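Side-chain contacts in R.Ecl18kI (Enterobacter cloacae, PDB 2GB7), which recognises the double-stranded DNA sequence 5'-CCNGG-3' and cleaves it before the first C, as a type II restriction endonuclease: residues F[73-78]-F[106-111]; F[133-138]-F[250-255]. The protein carries 1 engineered substitution. All coordinates share one frame; numbering follows the deposited sequence.

Both contacts draw on the long helix 102-134, interaction 1 a little after its start and interaction 2 at its C-terminal end, so this one helix spans the distance between them. Their centres are 41 Å apart, on opposite sides of the chain's centre, and their nearest atoms stay about 27 Å from each other. In interaction 1 Leu108 packs on helix 49-77, while Tyr106 and Ser111 of the same helical stretch hold two phosphates of DNA chain A. Interaction 2, whose nearest atom is about 14 Å from the nucleic acid, ties the end of the same helix to helix 248-259, which follows strand 245-247, an outermost strand of the sheet within this chain.

Interaction 1. Residues F[73-78]-F[106-111]; sequences TRMLSY and YDLALS. With nucleotides of chain A.
With its CG anti to the backbone N (chi1 175°), Leu108 sends both methyls toward helix 49-77, where Met75 and Leu76 receive them. Met75 differs: its CG sits anti to the carbonyl carbon (chi1 -67°), and further bends at chi2 and chi3 carry the sulfur end away from the contact. That leaves the base of the methionine to do the touching, with CB 3.8 Å from Leu108 CD2 and CG 3.9 Å from Leu108 CD1. Leu76 starts out alongside the interface, yet its branch reaches in, and its CG comes within 3.7 Å of Leu108 CD2. Leu108 CD2 is therefore held between two neighbouring residues of one helical turn, while CD1 faces Met75. All three side chains are buried and the join is entirely apolar.

Other residues of 106-111 turn to the DNA of chain A. The Tyr106 hydroxyl donates to OP2 of DG6, with OH and OP2 3.0 Å apart and the phosphate oxygen in the plane of the ring at its edge. Leu110 packs CD2 against the same oxygen at 3.6 Å. Further along the helix, Ser111 gives its OG to OP1 of DG8, 2.7 Å away. The two hydroxyls thus clasp two phosphates of one strand, contacts of the kind that anchor a nuclease on the backbone rather than read bases.

Arg17 also hydrogen-bonds Ser111 OG, placing a second group beside the phosphate contact. Helix 6-20 closes another flank of the hydrophobic join, with Leu12 and Ile13 against Met75. At the dimer interface, Ala109 meets Ala109 of the second subunit, and Thr73 bonds to Thr98 O of that subunit, so helices 49-77 and 102-134 both lie at the junction of the two chains.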
loop_
_atom_site.group_PDB
_atom_site.type_symbol
_atom_site.label_atom_id
_atom_site.label_comp_id
_atom_site.label_asym_id
_atom_site.label_seq_id
_atom_site.Cartn_x
_atom_site.Cartn_y
_atom_site.Cartn_z
ATOM N N THR F 73 -5.268 -7.931 -24.418
ATOM C CA THR F 73 -4.936 -8.523 -25.736
ATOM C C THR F 73 -4.838 -7.447 -26.816
ATOM O O THR F 73 -3.905 -7.469 -27.653
ATOM C CB THR F 73 -5.985 -9.554 -26.110
ATOM O OG1 THR F 73 -5.937 -10.624 -25.156
ATOM C CG2 THR F 73 -5.748 -10.103 -27.522
ATOM N N ARG F 74 -5.774 -6.503 -26.798
ATOM C CA ARG F 74 -5.796 -5.422 -27.774
ATOM C C ARG F 74 -4.576 -4.530 -27.652
ATOM O O ARG F 74 -3.963 -4.179 -28.668
ATOM C CB ARG F 74 -7.074 -4.603 -27.679
ATOM C CG ARG F 74 -7.337 -3.697 -28.864
ATOM C CD ARG F 74 -8.802 -3.293 -28.952
ATOM N NE ARG F 74 -9.686 -4.458 -29.038
ATOM C CZ ARG F 74 -10.378 -4.988 -28.024
ATOM N NH1 ARG F 74 -10.347 -4.464 -26.786
ATOM N NH2 ARG F 74 -11.129 -6.057 -28.261
ATOM N N MET F 75 -4.216 -4.189 -26.421
ATOM C CA MET F 75 -3.021 -3.391 -26.190
ATOM C C MET F 75 -1.796 -4.102 -26.716
ATOM O O MET F 75 -0.987 -3.506 -27.412
ATOM C CB MET F 75 -2.867 -3.023 -24.707
ATOM C CG MET F 75 -3.953 -2.085 -24.233
ATOM S SD MET F 75 -4.173 -0.620 -25.260
ATOM C CE MET F 75 -2.589 0.164 -25.104
ATOM N N LEU F 76 -1.673 -5.387 -26.407
ATOM C CA LEU F 76 -0.514 -6.153 -26.851
ATOM C C LEU F 76 -0.415 -6.214 -28.370
ATOM O O LEU F 76 0.674 -6.331 -28.930
ATOM C CB LEU F 76 -0.559 -7.571 -26.282
ATOM C CG LEU F 76 -0.239 -7.725 -24.794
ATOM C CD1 LEU F 76 -0.473 -9.169 -24.317
ATOM C CD2 LEU F 76 1.191 -7.284 -24.495
ATOM N N SER F 77 -1.542 -6.127 -29.057
ATOM C CA SER F 77 -1.472 -6.318 -30.511
ATOM C C SER F 77 -0.864 -5.088 -31.239
ATOM O O SER F 77 -0.383 -5.188 -32.381
ATOM C CB SER F 77 -2.830 -6.784 -31.032
ATOM O OG SER F 77 -3.252 -7.913 -30.269
ATOM N N TYR F 78 -0.812 -3.956 -30.534
ATOM C CA TYR F 78 -0.112 -2.750 -31.002
ATOM C C TYR F 78 1.414 -2.880 -31.085
ATOM O O TYR F 78 2.088 -1.996 -31.627
ATOM C CB TYR F 78 -0.412 -1.582 -30.079
ATOM C CG TYR F 78 -1.690 -0.844 -30.359
ATOM C CD1 TYR F 78 -2.841 -1.131 -29.633
ATOM C CD2 TYR F 78 -1.743 0.173 -31.320
ATOM C CE1 TYR F 78 -4.021 -0.440 -29.851
ATOM C CE2 TYR F 78 -2.924 0.875 -31.553
ATOM C CZ TYR F 78 -4.062 0.558 -30.802
ATOM O OH TYR F 78 -5.246 1.223 -31.001
ATOM N N TYR F 106 5.481 -5.724 -19.396
ATOM C CA TYR F 106 5.485 -5.432 -17.962
ATOM C C TYR F 106 4.728 -4.136 -17.662
ATOM O O TYR F 106 3.925 -4.107 -16.734
ATOM C CB TYR F 106 6.915 -5.385 -17.404
ATOM C CG TYR F 106 6.931 -4.927 -15.953
ATOM C CD1 TYR F 106 6.620 -5.791 -14.916
ATOM C CD2 TYR F 106 7.258 -3.610 -15.638
ATOM C CE1 TYR F 106 6.612 -5.348 -13.575
ATOM C CE2 TYR F 106 7.260 -3.163 -14.314
ATOM C CZ TYR F 106 6.942 -4.039 -13.292
ATOM O OH TYR F 106 6.956 -3.603 -11.981
ATOM N N ASP F 107 4.979 -3.069 -18.418
ATOM C CA ASP F 107 4.293 -1.792 -18.199
ATOM C C ASP F 107 2.775 -1.880 -18.343
ATOM O O ASP F 107 2.014 -1.250 -17.582
ATOM C CB ASP F 107 4.821 -0.738 -19.153
ATOM C CG ASP F 107 6.205 -0.261 -18.772
ATOM O OD1 ASP F 107 6.686 -0.618 -17.666
ATOM O OD2 ASP F 107 6.794 0.476 -19.590
ATOM N N LEU F 108 2.334 -2.641 -19.337
ATOM C CA LEU F 108 0.896 -2.912 -19.466
ATOM C C LEU F 108 0.329 -3.635 -18.251
ATOM O O LEU F 108 -0.701 -3.226 -17.712
ATOM C CB LEU F 108 0.619 -3.739 -20.721
ATOM C CG LEU F 108 -0.814 -4.219 -20.969
ATOM C CD1 LEU F 108 -1.781 -3.061 -21.092
ATOM C CD2 LEU F 108 -0.882 -5.070 -22.236
ATOM N N ALA F 109 0.962 -4.732 -17.842
ATOM C CA ALA F 109 0.456 -5.476 -16.688
ATOM C C ALA F 109 0.503 -4.619 -15.435
ATOM O O ALA F 109 -0.429 -4.643 -14.631
ATOM C CB ALA F 109 1.253 -6.739 -16.480
ATOM N N LEU F 110 1.585 -3.861 -15.285
ATOM C CA LEU F 110 1.704 -2.951 -14.151
ATOM C C LEU F 110 0.538 -1.960 -14.108
ATOM O O LEU F 110 -0.090 -1.789 -13.057
ATOM C CB LEU F 110 3.033 -2.185 -14.162
ATOM C CG LEU F 110 3.287 -1.156 -13.043
ATOM C CD1 LEU F 110 3.228 -1.787 -11.649
ATOM C CD2 LEU F 110 4.660 -0.498 -13.305
ATOM N N SER F 111 0.260 -1.328 -15.249
ATOM C CA SER F 111 -0.839 -0.371 -15.369
ATOM C C SER F 111 -2.163 -1.039 -14.978
ATOM O O SER F 111 -2.961 -0.447 -14.231
ATOM C CB SER F 111 -0.902 0.152 -16.810
ATOM O OG SER F 111 -1.867 1.178 -16.940
ATOM P P DG A 6 7.583 -0.626 -10.113
ATOM O OP1 DG A 6 7.293 -1.829 -9.288
ATOM O OP2 DG A 6 7.824 -0.783 -11.570
ATOM O "O5'" DG A 6 6.399 0.419 -9.950
ATOM C "C5'" DG A 6 5.723 0.582 -8.710
ATOM C "C4'" DG A 6 4.631 1.608 -8.875
ATOM O "O4'" DG A 6 3.818 1.701 -7.682
ATOM C "C3'" DG A 6 5.135 3.024 -9.154
ATOM O "O3'" DG A 6 4.236 3.632 -10.080
ATOM C "C2'" DG A 6 5.000 3.701 -7.802
ATOM C "C1'" DG A 6 3.720 3.060 -7.313
ATOM N N9 DG A 6 3.440 3.114 -5.884
ATOM C C8 DG A 6 4.203 3.655 -4.877
ATOM N N7 DG A 6 3.635 3.557 -3.703
ATOM C C5 DG A 6 2.432 2.909 -3.959
ATOM C C6 DG A 6 1.378 2.533 -3.084
ATOM O O6 DG A 6 1.285 2.712 -1.867
ATOM N N1 DG A 6 0.353 1.885 -3.768
ATOM C C2 DG A 6 0.336 1.636 -5.116
ATOM N N2 DG A 6 -0.736 0.980 -5.587
ATOM N N3 DG A 6 1.301 1.998 -5.941
ATOM C C4 DG A 6 2.308 2.621 -5.298
ATOM P P DG A 8 -1.072 4.471 -15.230
ATOM O OP1 DG A 8 -1.398 3.789 -16.515
ATOM O OP2 DG A 8 -0.671 5.896 -15.241
ATOM O "O5'" DG A 8 -2.340 4.281 -14.289
ATOM C "C5'" DG A 8 -2.767 2.968 -13.945
ATOM C "C4'" DG A 8 -3.981 3.023 -13.052
ATOM O "O4'" DG A 8 -3.612 3.496 -11.736
ATOM C "C3'" DG A 8 -5.098 3.941 -13.537
ATOM O "O3'" DG A 8 -6.345 3.301 -13.279
ATOM C "C2'" DG A 8 -4.927 5.184 -12.681
ATOM C "C1'" DG A 8 -4.420 4.601 -11.375
ATOM N N9 DG A 8 -3.599 5.493 -10.563
ATOM C C8 DG A 8 -2.425 6.102 -10.931
ATOM N N7 DG A 8 -1.892 6.808 -9.972
ATOM C C5 DG A 8 -2.771 6.665 -8.907
ATOM C C6 DG A 8 -2.718 7.198 -7.595
ATOM O O6 DG A 8 -1.847 7.922 -7.094
ATOM N N1 DG A 8 -3.817 6.809 -6.838
ATOM C C2 DG A 8 -4.842 6.012 -7.288
ATOM N N2 DG A 8 -5.823 5.759 -6.412
ATOM N N3 DG A 8 -4.899 5.502 -8.509
ATOM C C4 DG A 8 -3.839 5.867 -9.260
#

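Interaction 2. Residues F[133-138]-F[250-255]; sequences MGAGIP and DMLQSA
Ile137 CD1 is the point where the two segments meet most fully: it lies 3.7 Å from Ala255 CB and 3.8 Å from Leu252 CD1. The second of these methyls also reaches Ala135 CB, at 3.9 Å, so Leu252 CD1 bridges two residues that flank a glycine. Ile137 extends its longer branch toward helix 248-259, with CG1 anti to the carbonyl carbon and chi2 near 170°, which puts the terminal methyl over the helix surface at Leu252 and Ala255, three residues apart on the same side.

The turn that presents Ala135 and Ile137 is a Schellman motif ending helix 102-134. Gly136 takes a positive phi of 73°, and its N bonds back to Met133 O at 2.9 Å, so the chain leaves the helix there while both flanking side chains still face helix 248-259. Beyond the turn, Tyr295 of helix 290-302 hydrogen-bonds the carbonyl of Ile137. Met132 covers Ile137, Leu252 and Ala255 from helix 102-134, while from helix 42-47 Phe45 packs on Ala135 and Leu46 on Leu252.

Across the contact the touching groups are all methyls of buried residues, so the direct join between these segments is apolar; the polar bonds near it, such as Gly136 N to Met133 O and Tyr295 OH to Ile137 O, lie outside the touching surface.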
loop_
_atom_site.group_PDB
_atom_site.type_symbol
_atom_site.label_atom_id
_atom_site.label_comp_id
_atom_site.label_asym_id
_atom_site.label_seq_id
_atom_site.Cartn_x
_atom_site.Cartn_y
_atom_site.Cartn_z
ATOM N N MET F 133 -27.510 4.286 1.054
ATOM C CA MET F 133 -28.623 4.955 0.327
ATOM C C MET F 133 -29.842 4.057 0.225
ATOM O O MET F 133 -30.975 4.473 0.519
ATOM C CB MET F 133 -28.178 5.394 -1.056
ATOM C CG MET F 133 -27.070 6.409 -0.971
ATOM S SD MET F 133 -26.474 6.909 -2.581
ATOM C CE MET F 133 -25.322 8.172 -1.983
ATOM N N GLY F 134 -29.606 2.803 -0.131
ATOM C CA GLY F 134 -30.685 1.820 -0.192
ATOM C C GLY F 134 -31.386 1.670 1.161
ATOM O O GLY F 134 -32.613 1.496 1.242
ATOM N N ALA F 135 -30.592 1.703 2.233
ATOM C CA ALA F 135 -31.108 1.594 3.609
ATOM C C ALA F 135 -31.880 2.851 4.051
ATOM O O ALA F 135 -32.548 2.854 5.088
ATOM C CB ALA F 135 -29.962 1.312 4.549
ATOM N N GLY F 136 -31.787 3.896 3.229
ATOM C CA GLY F 136 -32.395 5.210 3.444
ATOM C C GLY F 136 -31.713 6.035 4.523
ATOM O O GLY F 136 -32.319 6.965 5.085
ATOM N N ILE F 137 -30.487 5.646 4.848
ATOM C CA ILE F 137 -29.757 6.276 5.944
ATOM C C ILE F 137 -29.067 7.510 5.371
ATOM O O ILE F 137 -28.450 7.417 4.340
ATOM C CB ILE F 137 -28.774 5.272 6.574
ATOM C CG1 ILE F 137 -29.560 4.141 7.254
ATOM C CG2 ILE F 137 -27.834 5.951 7.596
ATOM C CD1 ILE F 137 -28.716 2.959 7.717
ATOM N N PRO F 138 -29.195 8.675 6.056
ATOM C CA PRO F 138 -28.540 9.899 5.553
ATOM C C PRO F 138 -27.050 9.818 5.714
ATOM O O PRO F 138 -26.581 9.624 6.826
ATOM C CB PRO F 138 -29.087 10.993 6.469
ATOM C CG PRO F 138 -29.496 10.287 7.748
ATOM C CD PRO F 138 -29.943 8.896 7.299
ATOM N N ASP F 250 -24.627 -5.881 11.851
ATOM C CA ASP F 250 -24.472 -5.194 13.122
ATOM C C ASP F 250 -24.343 -3.700 12.851
ATOM O O ASP F 250 -25.049 -2.869 13.472
ATOM C CB ASP F 250 -23.213 -5.681 13.843
ATOM C CG ASP F 250 -23.266 -7.129 14.264
ATOM O OD1 ASP F 250 -24.379 -7.670 14.526
ATOM O OD2 ASP F 250 -22.162 -7.728 14.421
ATOM N N MET F 251 -23.452 -3.359 11.923
ATOM C CA MET F 251 -23.197 -1.972 11.561
ATOM C C MET F 251 -24.450 -1.270 11.077
ATOM O O MET F 251 -24.728 -0.147 11.491
ATOM C CB MET F 251 -22.096 -1.852 10.500
ATOM C CG MET F 251 -21.698 -0.395 10.303
ATOM S SD MET F 251 -20.398 -0.267 9.052
ATOM C CE MET F 251 -21.362 -0.477 7.580
ATOM N N LEU F 252 -25.207 -1.912 10.190
ATOM C CA LEU F 252 -26.428 -1.300 9.653
ATOM C C LEU F 252 -27.485 -1.070 10.728
ATOM O O LEU F 252 -28.185 -0.054 10.729
ATOM C CB LEU F 252 -26.994 -2.126 8.509
ATOM C CG LEU F 252 -26.511 -1.703 7.123
ATOM C CD1 LEU F 252 -27.149 -0.363 6.718
ATOM C CD2 LEU F 252 -24.949 -1.574 6.998
ATOM N N GLN F 253 -27.573 -2.002 11.647
ATOM C CA GLN F 253 -28.509 -1.856 12.751
ATOM C C GLN F 253 -28.132 -0.625 13.580
ATOM O O GLN F 253 -28.990 0.194 13.922
ATOM C CB GLN F 253 -28.493 -3.104 13.603
ATOM C CG GLN F 253 -29.560 -3.060 14.670
ATOM C CD GLN F 253 -30.980 -2.926 14.085
ATOM O OE1 GLN F 253 -31.318 -3.553 13.074
ATOM N NE2 GLN F 253 -31.819 -2.114 14.743
ATOM N N SER F 254 -26.841 -0.479 13.866
ATOM C CA SER F 254 -26.367 0.690 14.620
ATOM C C SER F 254 -26.619 1.981 13.836
ATOM O O SER F 254 -27.081 2.975 14.399
ATOM C CB SER F 254 -24.878 0.516 14.932
ATOM O OG SER F 254 -24.740 -0.563 15.849
ATOM N N ALA F 255 -26.383 1.953 12.523
ATOM C CA ALA F 255 -26.579 3.159 11.714
ATOM C C ALA F 255 -28.031 3.554 11.695
ATOM O O ALA F 255 -28.367 4.732 11.796
ATOM C CB ALA F 255 -26.072 2.949 10.270
#